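Local coordinates for protein BIFUNCTIONAL PROTEIN Proline utilization A (PutA) (Corynebacterium freiburgense, PDB 5UX5) that probably oxidises proline to glutamate in two steps, pairing an FAD-dependent proline dehydrogenase with an NAD-dependent aldehyde dehydrogenase in one chain, at residues V541-A553 with G756-S768. Numbering follows the deposited sequence.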
loop_
_atom_site.group_PDB
_atom_site.type_symbol
_atom_site.label_atom_id
_atom_site.label_comp_id
_atom_site.label_asym_id
_atom_site.label_seq_id
_atom_site.Cartn_x
_atom_site.Cartn_y
_atom_site.Cartn_z
ATOM N N VAL A 541 10.792 16.217 -10.213
ATOM C CA VAL A 541 12.163 16.224 -9.690
ATOM C C VAL A 541 12.499 14.908 -8.991
ATOM O O VAL A 541 13.653 14.462 -9.021
ATOM C CB VAL A 541 12.433 17.419 -8.763
ATOM C CG1 VAL A 541 11.723 17.249 -7.411
ATOM C CG2 VAL A 541 13.949 17.620 -8.606
ATOM N N MET A 542 11.513 14.261 -8.365
ATOM C CA MET A 542 11.787 13.009 -7.677
ATOM C C MET A 542 12.086 11.881 -8.638
ATOM O O MET A 542 12.887 11.005 -8.308
ATOM C CB MET A 542 10.615 12.626 -6.789
ATOM C CG MET A 542 10.434 13.590 -5.673
ATOM S SD MET A 542 8.837 13.490 -4.859
ATOM C CE MET A 542 9.097 12.152 -3.713
ATOM N N THR A 543 11.461 11.874 -9.825
ATOM C CA THR A 543 11.684 10.782 -10.777
ATOM C C THR A 543 12.980 10.951 -11.564
ATOM O O THR A 543 13.502 9.959 -12.081
ATOM C CB THR A 543 10.488 10.622 -11.736
ATOM O OG1 THR A 543 10.155 11.873 -12.346
ATOM C CG2 THR A 543 9.248 10.115 -10.996
ATOM N N HIS A 544 13.545 12.162 -11.612
ATOM C CA HIS A 544 14.827 12.388 -12.274
ATOM C C HIS A 544 15.973 12.444 -11.260
ATOM O O HIS A 544 16.837 11.559 -11.250
ATOM C CB HIS A 544 14.751 13.661 -13.117
ATOM C CG HIS A 544 13.786 13.538 -14.252
ATOM N ND1 HIS A 544 12.476 13.959 -14.162
ATOM C CD2 HIS A 544 13.922 12.989 -15.481
ATOM C CE1 HIS A 544 11.852 13.687 -15.292
ATOM N NE2 HIS A 544 12.707 13.099 -16.109
ATOM N N GLU A 545 15.993 13.456 -10.381
ATOM C CA GLU A 545 17.128 13.612 -9.475
ATOM C C GLU A 545 17.218 12.449 -8.501
ATOM O O GLU A 545 18.302 11.899 -8.281
ATOM C CB GLU A 545 17.047 14.932 -8.724
ATOM C CG GLU A 545 18.347 15.267 -8.008
ATOM C CD GLU A 545 18.232 16.433 -7.072
ATOM O OE1 GLU A 545 19.158 17.273 -7.035
ATOM O OE2 GLU A 545 17.198 16.522 -6.385
ATOM N N ALA A 546 16.093 12.061 -7.898
ATOM C CA ALA A 546 16.111 10.949 -6.952
ATOM C C ALA A 546 16.001 9.584 -7.623
ATOM O O ALA A 546 16.372 8.583 -7.006
ATOM C CB ALA A 546 14.982 11.110 -5.927
ATOM N N GLY A 547 15.545 9.508 -8.871
ATOM C CA GLY A 547 15.489 8.224 -9.549
ATOM C C GLY A 547 14.379 7.289 -9.104
ATOM O O GLY A 547 14.508 6.074 -9.281
ATOM N N LYS A 548 13.310 7.810 -8.501
ATOM C CA LYS A 548 12.170 7.019 -8.054
ATOM C C LYS A 548 11.129 6.879 -9.165
ATOM O O LYS A 548 10.965 7.765 -10.001
ATOM C CB LYS A 548 11.531 7.677 -6.820
ATOM C CG LYS A 548 12.566 8.057 -5.773
ATOM C CD LYS A 548 11.958 8.485 -4.436
ATOM C CE LYS A 548 11.136 7.371 -3.835
ATOM N NZ LYS A 548 10.832 7.534 -2.416
ATOM N N THR A 549 10.403 5.764 -9.154
ATOM C CA THR A 549 9.231 5.657 -10.013
ATOM C C THR A 549 8.095 6.513 -9.465
ATOM O O THR A 549 8.107 6.932 -8.308
ATOM C CB THR A 549 8.757 4.208 -10.131
ATOM O OG1 THR A 549 8.290 3.724 -8.857
ATOM C CG2 THR A 549 9.881 3.309 -10.662
ATOM N N ILE A 550 7.120 6.807 -10.325
ATOM C CA ILE A 550 5.904 7.465 -9.860
ATOM C C ILE A 550 5.242 6.654 -8.751
ATOM O O ILE A 550 4.766 7.207 -7.737
ATOM C CB ILE A 550 4.942 7.692 -11.029
ATOM C CG1 ILE A 550 5.554 8.612 -12.068
ATOM C CG2 ILE A 550 3.678 8.314 -10.546
ATOM C CD1 ILE A 550 4.526 9.066 -13.085
ATOM N N ALA A 551 5.195 5.331 -8.916
ATOM C CA ALA A 551 4.480 4.520 -7.944
ATOM C C ALA A 551 5.105 4.649 -6.562
ATOM O O ALA A 551 4.409 4.504 -5.547
ATOM C CB ALA A 551 4.430 3.056 -8.391
ATOM N N GLU A 552 6.401 4.951 -6.503
ATOM C CA GLU A 552 7.094 5.156 -5.241
ATOM C C GLU A 552 7.099 6.621 -4.824
ATOM O O GLU A 552 6.915 6.936 -3.644
ATOM C CB GLU A 552 8.535 4.646 -5.346
ATOM C CG GLU A 552 8.675 3.142 -5.480
ATOM C CD GLU A 552 8.472 2.409 -4.171
ATOM O OE1 GLU A 552 8.665 3.032 -3.106
ATOM O OE2 GLU A 552 8.136 1.204 -4.199
ATOM N N ALA A 553 7.258 7.539 -5.772
ATOM C CA ALA A 553 7.356 8.947 -5.401
ATOM C C ALA A 553 5.998 9.553 -5.019
ATOM O O ALA A 553 5.946 10.409 -4.132
ATOM C CB ALA A 553 8.008 9.724 -6.537
ATOM N N GLY A 756 13.853 5.666 -12.972
ATOM C CA GLY A 756 12.564 6.034 -12.410
ATOM C C GLY A 756 11.718 6.889 -13.331
ATOM O O GLY A 756 10.490 6.870 -13.220
ATOM N N HIS A 757 12.339 7.602 -14.268
ATOM C CA HIS A 757 11.615 8.504 -15.151
ATOM C C HIS A 757 11.028 7.790 -16.371
ATOM O O HIS A 757 10.468 8.451 -17.253
ATOM C CB HIS A 757 12.529 9.643 -15.609
ATOM C CG HIS A 757 13.658 9.191 -16.481
ATOM N ND1 HIS A 757 14.954 9.064 -16.023
ATOM C CD2 HIS A 757 13.677 8.784 -17.774
ATOM C CE1 HIS A 757 15.730 8.633 -17.001
ATOM N NE2 HIS A 757 14.978 8.448 -18.071
ATOM N N GLU A 758 11.140 6.465 -16.432
ATOM C CA GLU A 758 10.557 5.659 -17.500
ATOM C C GLU A 758 9.297 4.978 -16.975
ATOM O O GLU A 758 9.383 4.093 -16.122
ATOM C CB GLU A 758 11.562 4.621 -18.005
ATOM C CG GLU A 758 12.614 5.154 -18.981
ATOM C CD GLU A 758 12.011 5.763 -20.258
ATOM O OE1 GLU A 758 10.862 5.426 -20.623
ATOM O OE2 GLU A 758 12.693 6.593 -20.900
ATOM N N LEU A 759 8.140 5.348 -17.528
ATOM C CA LEU A 759 6.854 4.860 -17.025
ATOM C C LEU A 759 6.791 3.344 -16.882
ATOM O O LEU A 759 6.103 2.839 -15.986
ATOM C CB LEU A 759 5.726 5.319 -17.942
ATOM C CG LEU A 759 5.439 6.813 -17.919
ATOM C CD1 LEU A 759 4.531 7.202 -19.092
ATOM C CD2 LEU A 759 4.778 7.127 -16.584
ATOM N N SER A 760 7.508 2.605 -17.730
ATOM C CA SER A 760 7.422 1.151 -17.712
ATOM C C SER A 760 8.213 0.524 -16.586
ATOM O O SER A 760 7.959 -0.644 -16.273
ATOM C CB SER A 760 7.909 0.561 -19.035
ATOM O OG SER A 760 9.199 1.025 -19.361
ATOM N N THR A 761 9.171 1.263 -16.005
ATOM C CA THR A 761 9.948 0.796 -14.856
ATOM C C THR A 761 9.046 0.394 -13.695
ATOM O O THR A 761 8.199 1.178 -13.241
ATOM C CB THR A 761 10.918 1.888 -14.365
ATOM O OG1 THR A 761 11.840 2.254 -15.392
ATOM C CG2 THR A 761 11.710 1.391 -13.201
ATOM N N THR A 762 9.271 -0.818 -13.186
ATOM C CA THR A 762 8.642 -1.275 -11.961
ATOM C C THR A 762 9.644 -1.543 -10.844
ATOM O O THR A 762 9.217 -1.799 -9.711
ATOM C CB THR A 762 7.788 -2.536 -12.230
ATOM O OG1 THR A 762 8.504 -3.463 -13.054
ATOM C CG2 THR A 762 6.531 -2.150 -12.970
ATOM N N MET A 763 10.952 -1.535 -11.131
ATOM C CA MET A 763 11.995 -1.415 -10.105
ATOM C C MET A 763 13.053 -0.453 -10.618
ATOM O O MET A 763 13.723 -0.747 -11.612
ATOM C CB MET A 763 12.656 -2.738 -9.720
ATOM C CG MET A 763 13.600 -2.507 -8.549
ATOM S SD MET A 763 14.930 -3.661 -8.347
ATOM C CE MET A 763 14.023 -5.086 -7.907
ATOM N N ASN A 764 13.192 0.692 -9.947
ATOM C CA ASN A 764 14.075 1.758 -10.391
ATOM C C ASN A 764 15.546 1.424 -10.115
ATOM O O ASN A 764 15.900 0.356 -9.593
ATOM C CB ASN A 764 13.654 3.080 -9.749
ATOM C CG ASN A 764 13.266 2.933 -8.275
ATOM O OD1 ASN A 764 12.115 2.589 -7.927
ATOM N ND2 ASN A 764 14.222 3.204 -7.405
ATOM N N GLY A 765 16.422 2.370 -10.482
ATOM C CA GLY A 765 17.845 2.215 -10.279
ATOM C C GLY A 765 18.285 2.716 -8.916
ATOM O O GLY A 765 17.487 3.156 -8.090
ATOM N N LEU A 766 19.587 2.631 -8.675
ATOM C CA LEU A 766 20.139 3.087 -7.414
ATOM C C LEU A 766 20.519 4.557 -7.504
ATOM O O LEU A 766 20.632 5.133 -8.590
ATOM C CB LEU A 766 21.353 2.263 -7.002
ATOM C CG LEU A 766 21.237 0.742 -6.954
ATOM C CD1 LEU A 766 22.651 0.207 -6.771
ATOM C CD2 LEU A 766 20.254 0.209 -5.861
ATOM N N ILE A 767 20.682 5.167 -6.329
ATOM C CA ILE A 767 20.987 6.587 -6.235
ATOM C C ILE A 767 22.405 6.881 -6.687
ATOM O O ILE A 767 22.725 8.030 -7.016
ATOM C CB ILE A 767 20.735 7.065 -4.791
ATOM C CG1 ILE A 767 20.599 8.581 -4.748
ATOM C CG2 ILE A 767 21.788 6.524 -3.848
ATOM C CD1 ILE A 767 19.319 9.059 -5.467
ATOM N N SER A 768 23.266 5.862 -6.693
ATOM C CA SER A 768 24.673 5.904 -7.067
ATOM C C SER A 768 25.204 4.481 -7.021
ATOM O O SER A 768 24.578 3.618 -6.402
ATOM C CB SER A 768 25.469 6.790 -6.121
ATOM O OG SER A 768 25.450 6.227 -4.817
#
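Gly756 packs its CA against the carbonyls of Gly547 and Lys548, where the turn between helices 535-544 and 550-574 of the aldehyde dehydrogenase domain meets the irregular loop 756-768. This is the close-packed part of the contact: Gly756 CA makes a CH···O contact with Lys548 O at 3.4 Å and lies 3.7 Å from Gly547 O, so the two backbones meet with no side chain between them. At Gly547, with positive phi (74°), the chain leaves the helical conformation, and Thr549 caps the second helix, its OG1 accepting from Glu552 N. A chi1 of 65° turns OG1 back to this cap and leaves CG2, anti to the carbonyl carbon, to meet Thr761 CG2 at 3.7 Å and the amide oxygen of Asn764. Asn764 ND2 is hydrogen-bonded to His720 ND1 and, weakly, to Gly765 O.

Toward solvent the packing is looser. The imidazoles of His544 and His757 lie nearly parallel, planes at 7°, but are slid apart, with His544 NE2 3.5 Å from CB of His757; His544 ND1 is bonded to Gly540 O. Ile550 CD1 touches Leu759 CD2 at 4.0 Å, a single methyl-to-methyl contact. At the other end the side chain of Ile767 lies about 7 Å from the bound NAD. Its CD1 rests 3.4 Å from Ala546 O.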